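Local coordinates for protein endo-1,4-beta-Xylanase (Pseudoalteromonas haloplanktis, PDB 1XW2) that hydrolyses internal beta-1,4 linkages of xylan as a cold-adapted family 8 glycoside hydrolase, and may also act on cellulose and related beta-glucans, at residues R76-S81 with A142-E147; Q187-S192 with S202-A207. The protein carries 1 engineered substitution. All blocks are in the same frame, centred on the assembly; numbering follows the deposited sequence.

Contact 1. Residues R76-S81 with A142-E147; sequences RTQGQS and APDGEE. Engineered in segment 76-81: Q78 (natural residue Glu).
Q78 meets D144 where the first turns of two helices lie side by side in the (alpha/alpha)6 barrel fold of family 8, a region consistent with the active-site cleft of these enzymes. Q78 is engineered, replacing the natural glutamate. With CG anti to its carbonyl carbon (chi1 -79°) and the chain extended beyond, the side chain reaches across to the carboxylate. Q78 NE2 gives a hydrogen bond to the syn lone pair of D144 OD1 at 2.5 Å, unusually short for an amide donor, so its exact length is doubtful. The acceptor lies near the amide plane, whereas the amide and carboxylate planes stand almost perpendicular, 89° apart. D144 OD2 forms a salt bridge with R284. With an alanine in place of D144, Q78 NE2 would probably be left without its acceptor and R284 without its salt-bridge mate.

Beside this polar pair the backbones come close, with G145 CA 4.5 Å from Q78 CA. Glycine suits the place because a CB there would fall about 2.9 Å from T77 OG1. One turn on, S81 CB packs 3.3 Å from G145 O; a small side chain suits so close an approach, and the serine hydroxyl turns back to the carbonyls of its own helix. T77 OG1 instead uses a water, 2.7 Å away, which accepts from A142 N and lies within hydrogen-bonding distance of E146 OE1, to which it probably donates; A142 CB closes the side at 3.9 Å from T77 OG1.

Strand 74-76 of the five-stranded antiparallel sheet leads into helix 77-89, which also packs on helix 93-107 through T77 and Q80. At the start of helix 144-160, P143 and E147 in turn touch I189 of strand 188-189.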
ATOM      1  N   ARG A  76       3.074  -2.397 -13.021  1.00  8.74           N
ATOM      2  CA  ARG A  76       1.845  -2.480 -12.236  1.00  8.93           C
ATOM      3  C   ARG A  76       1.437  -1.140 -11.639  1.00  9.02           C
ATOM      4  O   ARG A  76       2.292  -0.310 -11.327  1.00  9.40           O
ATOM      5  CB  ARG A  76       1.993  -3.546 -11.146  1.00  8.83           C
ATOM      6  CG  ARG A  76       2.143  -4.939 -11.737  1.00  9.36           C
ATOM      7  CD  ARG A  76       2.444  -6.052 -10.753  1.00 11.02           C
ATOM      8  NE  ARG A  76       2.753  -7.272 -11.499  1.00 10.89           N
ATOM      9  CZ  ARG A  76       2.438  -8.505 -11.121  1.00 12.74           C
ATOM     10  NH1 ARG A  76       1.796  -8.727  -9.977  1.00 12.90           N
ATOM     11  NH2 ARG A  76       2.771  -9.527 -11.897  1.00 13.42           N
ATOM     12  N   THR A  77       0.133  -0.925 -11.480  1.00  8.69           N
ATOM     13  CA  THR A  77      -0.341   0.340 -10.911  1.00  8.46           C
ATOM     14  C   THR A  77      -0.008   0.484  -9.434  1.00  8.17           C
ATOM     15  O   THR A  77       0.246   1.592  -8.963  1.00  8.29           O
ATOM     16  CB  THR A  77      -1.852   0.563 -11.137  1.00  8.75           C
ATOM     17  OG1 THR A  77      -2.587  -0.616 -10.782  1.00  9.10           O
ATOM     18  CG2 THR A  77      -2.146   0.776 -12.618  1.00  8.29           C
ATOM     19  N   GLN A  78      -0.015  -0.625  -8.701  1.00  7.88           N
ATOM     20  CA  GLN A  78       0.373  -0.588  -7.297  1.00  7.96           C
ATOM     21  C   GLN A  78       1.788  -0.037  -7.144  1.00  8.09           C
ATOM     22  O   GLN A  78       1.994   0.952  -6.440  1.00  8.50           O
ATOM     23  CB  GLN A  78       0.225  -1.964  -6.647  1.00  8.22           C
ATOM     24  CG  GLN A  78      -1.223  -2.260  -6.280  1.00  8.01           C
ATOM     25  CD  GLN A  78      -1.444  -3.674  -5.788  1.00  9.85           C
ATOM     26  OE1 GLN A  78      -0.540  -4.512  -5.834  1.00 10.78           O
ATOM     27  NE2 GLN A  78      -2.650  -3.942  -5.314  1.00  8.17           N
ATOM     28  N   GLY A  79       2.745  -0.646  -7.839  1.00  7.97           N
ATOM     29  CA  GLY A  79       4.136  -0.216  -7.771  1.00  7.85           C
ATOM     30  C   GLY A  79       4.333   1.223  -8.215  1.00  7.66           C
ATOM     31  O   GLY A  79       5.103   1.969  -7.606  1.00  7.78           O
ATOM     32  N   GLN A  80       3.620   1.611  -9.270  1.00  7.33           N
ATOM     33  CA  GLN A  80       3.689   2.974  -9.796  1.00  7.19           C
ATOM     34  C   GLN A  80       3.192   3.994  -8.765  1.00  7.42           C
ATOM     35  O   GLN A  80       3.859   5.006  -8.498  1.00  7.28           O
ATOM     36  CB  GLN A  80       2.870   3.081 -11.090  1.00  7.33           C
ATOM     37  CG  GLN A  80       3.199   4.315 -11.935  1.00  7.30           C
ATOM     38  CD  GLN A  80       4.470   4.148 -12.768  1.00  8.02           C
ATOM     39  OE1 GLN A  80       5.146   3.118 -12.692  1.00  8.74           O
ATOM     40  NE2 GLN A  80       4.790   5.160 -13.566  1.00  7.11           N
ATOM     41  N   SER A  81       2.028   3.710  -8.182  1.00  7.22           N
ATOM     42  CA  SER A  81       1.409   4.607  -7.207  1.00  7.57           C
ATOM     43  C   SER A  81       2.206   4.682  -5.898  1.00  7.61           C
ATOM     44  O   SER A  81       2.330   5.758  -5.305  1.00  7.17           O
ATOM     45  CB  SER A  81      -0.040   4.178  -6.935  1.00  7.82           C
ATOM     46  OG  SER A  81      -0.081   2.964  -6.203  1.00  8.17           O
ATOM     47  N   ALA A 142      -6.357  -2.522 -10.370  1.00  9.46           N
ATOM     48  CA  ALA A 142      -6.082  -2.948  -9.006  1.00  9.21           C
ATOM     49  C   ALA A 142      -6.377  -1.711  -8.154  1.00  8.93           C
ATOM     50  O   ALA A 142      -5.507  -0.853  -7.980  1.00  8.83           O
ATOM     51  CB  ALA A 142      -4.628  -3.392  -8.860  1.00  9.37           C
ATOM     52  N   PRO A 143      -7.620  -1.598  -7.673  1.00  8.88           N
ATOM     53  CA  PRO A 143      -8.129  -0.349  -7.073  1.00  8.72           C
ATOM     54  C   PRO A 143      -7.308   0.348  -5.971  1.00  8.77           C
ATOM     55  O   PRO A 143      -7.463   1.566  -5.837  1.00  8.84           O
ATOM     56  CB  PRO A 143      -9.518  -0.752  -6.576  1.00  8.81           C
ATOM     57  CG  PRO A 143      -9.934  -1.801  -7.588  1.00  8.83           C
ATOM     58  CD  PRO A 143      -8.677  -2.627  -7.750  1.00  8.69           C
ATOM     59  N   ASP A 144      -6.456  -0.346  -5.219  1.00  8.38           N
ATOM     60  CA  ASP A 144      -5.600   0.400  -4.284  1.00  8.14           C
ATOM     61  C   ASP A 144      -4.530   1.241  -5.005  1.00  8.04           C
ATOM     62  O   ASP A 144      -3.949   2.163  -4.417  1.00  7.50           O
ATOM     63  CB  ASP A 144      -5.009  -0.491  -3.181  1.00  8.43           C
ATOM     64  CG  ASP A 144      -3.998  -1.494  -3.695  1.00  8.89           C
ATOM     65  OD1 ASP A 144      -4.140  -1.989  -4.836  1.00  8.99           O
ATOM     66  OD2 ASP A 144      -3.029  -1.863  -2.997  1.00  9.33           O
ATOM     67  N   GLY A 145      -4.296   0.934  -6.282  1.00  7.72           N
ATOM     68  CA  GLY A 145      -3.458   1.761  -7.135  1.00  7.85           C
ATOM     69  C   GLY A 145      -4.051   3.154  -7.281  1.00  7.87           C
ATOM     70  O   GLY A 145      -3.389   4.151  -6.985  1.00  7.62           O
ATOM     71  N   GLU A 146      -5.312   3.213  -7.708  1.00  7.67           N
ATOM     72  CA  GLU A 146      -6.032   4.478  -7.839  1.00  7.96           C
ATOM     73  C   GLU A 146      -6.078   5.217  -6.499  1.00  7.83           C
ATOM     74  O   GLU A 146      -5.916   6.439  -6.450  1.00  7.93           O
ATOM     75  CB  GLU A 146      -7.447   4.241  -8.388  1.00  8.02           C
ATOM     76  CG  GLU A 146      -7.506   3.994  -9.897  1.00  8.40           C
ATOM     77  CD  GLU A 146      -7.340   2.529 -10.297  1.00  8.81           C
ATOM     78  OE1 GLU A 146      -6.774   1.730  -9.516  1.00  8.35           O
ATOM     79  OE2 GLU A 146      -7.779   2.172 -11.412  1.00  7.73           O
ATOM     80  N   GLU A 147      -6.277   4.469  -5.411  1.00  7.75           N
ATOM     81  CA  GLU A 147      -6.296   5.069  -4.076  1.00  7.75           C
ATOM     82  C   GLU A 147      -4.989   5.793  -3.769  1.00  7.63           C
ATOM     83  O   GLU A 147      -5.003   6.945  -3.341  1.00  7.24           O
ATOM     84  CB  GLU A 147      -6.584   4.021  -3.003  1.00  7.70           C
ATOM     85  CG  GLU A 147      -7.988   3.451  -3.056  1.00  7.99           C
ATOM     86  CD  GLU A 147      -8.253   2.495  -1.915  1.00  8.28           C
ATOM     87  OE1 GLU A 147      -7.393   1.622  -1.659  1.00  8.92           O
ATOM     88  OE2 GLU A 147      -9.308   2.616  -1.268  1.00  9.14           O
TER
HETATM   89  O   HOH W   1      -5.244   0.037 -10.998  1.00  8.07           O

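Contact 2. Residues Q187-S192 with S202-A207; sequences QIIRFS and SYHIPA
Y203 packs against I189 and the chain that follows it, and each part of its side chain has a different neighbour. At the root, Y203 CB touches I189 CG2 at 3.7 Å. The ring plane almost contains the bond from CA to CB (chi2 2°), which swings the CD2 edge out to R190 O, 3.6 Å from Y203 CD2. That carbonyl oxygen is buried with no hydrogen-bond partner in the model, so the polarised C-H edge of the ring is probably a tolerable neighbour. Farther out, Y203 CE2 passes 4.1 Å from F191 CA. At the tip, Y203 OH meets a water at 2.7 Å, which donates to F191 O and lies over one face of the F191 ring. Tyrosine suits the site because it is apolar along its length and polar at the end.

I189 CG2 also sits over one face of the H204 ring, a CH-pi contact 3.9 Å from the centroid, while I188 CG2 comes to the edge in plane, 3.6 Å from H204 CE1. H204 ND1 is hydrogen-bonded to S232 and NE2 to T199; these bonds fix the turn of the ring, which meets I189 with a face and I188 with an edge.

Such packing belongs to a helix-to-helix connection of the barrel: the short hairpin 184-185/188-189 follows helix 168-182, and the chain then folds back over it to enter helix 206-215.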
ATOM      1  N   GLN A 187     -19.850   2.523  -0.793  1.00 12.22           N
ATOM      2  CA  GLN A 187     -18.781   3.189  -0.047  1.00 11.75           C
ATOM      3  C   GLN A 187     -17.711   2.249   0.525  1.00 10.99           C
ATOM      4  O   GLN A 187     -16.985   2.620   1.444  1.00 10.68           O
ATOM      5  CB  GLN A 187     -19.366   4.098   1.041  1.00 11.68           C
ATOM      6  CG  GLN A 187     -20.194   5.235   0.480  1.00 12.23           C
ATOM      7  CD  GLN A 187     -20.844   6.067   1.559  1.00 13.46           C
ATOM      8  OE1 GLN A 187     -21.560   5.541   2.409  1.00 14.53           O
ATOM      9  NE2 GLN A 187     -20.591   7.369   1.534  1.00 13.47           N
ATOM     10  N   ILE A 188     -17.624   1.039  -0.030  1.00 10.58           N
ATOM     11  CA  ILE A 188     -16.528   0.112   0.256  1.00 10.27           C
ATOM     12  C   ILE A 188     -15.737  -0.148  -1.021  1.00  9.79           C
ATOM     13  O   ILE A 188     -16.312  -0.503  -2.054  1.00  9.63           O
ATOM     14  CB  ILE A 188     -17.059  -1.239   0.809  1.00 10.45           C
ATOM     15  CG1 ILE A 188     -17.984  -1.026   2.021  1.00 12.16           C
ATOM     16  CG2 ILE A 188     -15.897  -2.204   1.103  1.00 10.78           C
ATOM     17  CD1 ILE A 188     -17.277  -0.639   3.311  1.00 14.76           C
ATOM     18  N   ILE A 189     -14.419   0.014  -0.942  1.00  9.26           N
ATOM     19  CA  ILE A 189     -13.546  -0.186  -2.100  1.00  9.19           C
ATOM     20  C   ILE A 189     -13.717  -1.589  -2.706  1.00  9.00           C
ATOM     21  O   ILE A 189     -13.790  -2.581  -1.983  1.00  8.77           O
ATOM     22  CB  ILE A 189     -12.063   0.143  -1.736  1.00  9.13           C
ATOM     23  CG1 ILE A 189     -11.184   0.210  -2.993  1.00  9.58           C
ATOM     24  CG2 ILE A 189     -11.506  -0.831  -0.680  1.00  9.45           C
ATOM     25  CD1 ILE A 189     -11.349   1.506  -3.801  1.00 10.67           C
ATOM     26  N   ARG A 190     -13.813  -1.654  -4.032  1.00  9.10           N
ATOM     27  CA  ARG A 190     -14.042  -2.923  -4.726  1.00  9.24           C
ATOM     28  C   ARG A 190     -12.747  -3.685  -4.954  1.00  9.38           C
ATOM     29  O   ARG A 190     -11.684  -3.083  -5.128  1.00  9.34           O
ATOM     30  CB  ARG A 190     -14.686  -2.681  -6.096  1.00  9.19           C
ATOM     31  CG  ARG A 190     -16.171  -2.370  -6.079  1.00  9.43           C
ATOM     32  CD  ARG A 190     -16.710  -1.982  -7.454  1.00  9.54           C
ATOM     33  NE  ARG A 190     -18.172  -1.895  -7.470  1.00 10.15           N
ATOM     34  CZ  ARG A 190     -18.995  -2.937  -7.550  1.00 10.71           C
ATOM     35  NH1 ARG A 190     -18.517  -4.176  -7.623  1.00  9.85           N
ATOM     36  NH2 ARG A 190     -20.308  -2.737  -7.554  1.00 10.76           N
ATOM     37  N   PHE A 191     -12.841  -5.014  -4.965  1.00  9.40           N
ATOM     38  CA  PHE A 191     -11.801  -5.824  -5.583  1.00  9.78           C
ATOM     39  C   PHE A 191     -11.903  -5.702  -7.111  1.00  9.74           C
ATOM     40  O   PHE A 191     -10.886  -5.586  -7.813  1.00  9.58           O
ATOM     41  CB  PHE A 191     -11.919  -7.293  -5.166  1.00 10.23           C
ATOM     42  CG  PHE A 191     -10.921  -8.185  -5.847  1.00 12.08           C
ATOM     43  CD1 PHE A 191      -9.597  -8.213  -5.421  1.00 13.62           C
ATOM     44  CD2 PHE A 191     -11.294  -8.960  -6.935  1.00 13.86           C
ATOM     45  CE1 PHE A 191      -8.664  -9.028  -6.060  1.00 14.26           C
ATOM     46  CE2 PHE A 191     -10.361  -9.766  -7.579  1.00 14.67           C
ATOM     47  CZ  PHE A 191      -9.048  -9.798  -7.131  1.00 14.22           C
ATOM     48  N   SER A 192     -13.135  -5.722  -7.619  1.00  9.45           N
ATOM     49  CA  SER A 192     -13.382  -5.675  -9.061  1.00  9.84           C
ATOM     50  C   SER A 192     -14.682  -4.940  -9.389  1.00  9.75           C
ATOM     51  O   SER A 192     -15.671  -5.102  -8.680  1.00  9.51           O
ATOM     52  CB  SER A 192     -13.455  -7.100  -9.621  1.00  9.89           C
ATOM     53  OG  SER A 192     -13.832  -7.099 -10.990  1.00 10.21           O
ATOM     54  N   SER A 202      -6.601  -5.461   2.226  1.00  8.25           N
ATOM     55  CA  SER A 202      -5.376  -4.672   2.017  1.00  7.89           C
ATOM     56  C   SER A 202      -5.607  -3.347   1.281  1.00  7.81           C
ATOM     57  O   SER A 202      -4.733  -2.478   1.281  1.00  7.84           O
ATOM     58  CB  SER A 202      -4.319  -5.494   1.271  1.00  7.98           C
ATOM     59  OG  SER A 202      -4.606  -5.549  -0.119  1.00  8.59           O
ATOM     60  N   TYR A 203      -6.775  -3.195   0.655  1.00  7.70           N
ATOM     61  CA  TYR A 203      -7.108  -1.960  -0.054  1.00  7.79           C
ATOM     62  C   TYR A 203      -7.665  -0.909   0.911  1.00  7.89           C
ATOM     63  O   TYR A 203      -7.845   0.251   0.537  1.00  8.59           O
ATOM     64  CB  TYR A 203      -8.150  -2.215  -1.151  1.00  8.07           C
ATOM     65  CG  TYR A 203      -7.707  -3.066  -2.326  1.00  7.88           C
ATOM     66  CD1 TYR A 203      -6.429  -3.632  -2.390  1.00  8.37           C
ATOM     67  CD2 TYR A 203      -8.587  -3.301  -3.384  1.00  9.14           C
ATOM     68  CE1 TYR A 203      -6.042  -4.415  -3.480  1.00  8.96           C
ATOM     69  CE2 TYR A 203      -8.214  -4.072  -4.470  1.00  9.70           C
ATOM     70  CZ  TYR A 203      -6.945  -4.627  -4.513  1.00  9.69           C
ATOM     71  OH  TYR A 203      -6.587  -5.387  -5.601  1.00 10.60           O
ATOM     72  N   HIS A 204      -7.938  -1.318   2.148  1.00  7.69           N
ATOM     73  CA  HIS A 204      -8.542  -0.426   3.139  1.00  7.89           C
ATOM     74  C   HIS A 204      -7.507   0.390   3.905  1.00  8.10           C
ATOM     75  O   HIS A 204      -6.766  -0.145   4.732  1.00  8.23           O
ATOM     76  CB  HIS A 204      -9.418  -1.227   4.099  1.00  7.99           C
ATOM     77  CG  HIS A 204     -10.702  -1.678   3.484  1.00  7.93           C
ATOM     78  ND1 HIS A 204     -11.901  -1.047   3.724  1.00  9.21           N
ATOM     79  CD2 HIS A 204     -10.970  -2.677   2.609  1.00  9.04           C
ATOM     80  CE1 HIS A 204     -12.859  -1.648   3.038  1.00  9.65           C
ATOM     81  NE2 HIS A 204     -12.319  -2.638   2.350  1.00  9.28           N
ATOM     82  N   ILE A 205      -7.450   1.687   3.609  1.00  8.19           N
ATOM     83  CA  ILE A 205      -6.568   2.599   4.335  1.00  8.54           C
ATOM     84  C   ILE A 205      -7.425   3.762   4.821  1.00  8.18           C
ATOM     85  O   ILE A 205      -7.512   4.790   4.149  1.00  8.10           O
ATOM     86  CB  ILE A 205      -5.397   3.103   3.443  1.00  8.59           C
ATOM     87  CG1 ILE A 205      -4.719   1.938   2.714  1.00 10.03           C
ATOM     88  CG2 ILE A 205      -4.358   3.848   4.288  1.00  8.64           C
ATOM     89  CD1 ILE A 205      -4.511   2.175   1.243  1.00 12.79           C
ATOM     90  N   PRO A 206      -8.090   3.590   5.963  1.00  8.32           N
ATOM     91  CA  PRO A 206      -9.096   4.563   6.410  1.00  8.15           C
ATOM     92  C   PRO A 206      -8.602   6.013   6.475  1.00  8.03           C
ATOM     93  O   PRO A 206      -9.343   6.915   6.072  1.00  7.90           O
ATOM     94  CB  PRO A 206      -9.498   4.036   7.790  1.00  8.17           C
ATOM     95  CG  PRO A 206      -9.264   2.558   7.680  1.00  8.67           C
ATOM     96  CD  PRO A 206      -7.978   2.452   6.898  1.00  8.35           C
ATOM     97  N   ALA A 207      -7.369   6.222   6.938  1.00  8.01           N
ATOM     98  CA  ALA A 207      -6.793   7.563   7.045  1.00  8.13           C
ATOM     99  C   ALA A 207      -6.734   8.303   5.703  1.00  8.08           C
ATOM    100  O   ALA A 207      -6.884   9.531   5.660  1.00  7.93           O
ATOM    101  CB  ALA A 207      -5.415   7.492   7.677  1.00  8.04           C
TER
HETATM  102  O   HOH W   2      -8.113  -5.921  -7.768  1.00 13.61           O

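How the contacts relate
Both contacts are buried, contact 1 nearer the centre of the chain, and their centres lie about 12 Å apart. Contact 1 joins the starts of two helices through a carboxylate, an amide and a bridging water; contact 2 fastens a hairpin strand to the chain leading into another helix, using aliphatic groups against rings and no direct hydrogen bond. The two share a border. Y203 also packs on D144, with Y203 CE1 3.4 Å from D144 OD1, and P143 CG lies 3.3 Å from R190 O. R284, which pairs with D144, also touches S202, so one arginine of helix 283-296 borders both contacts.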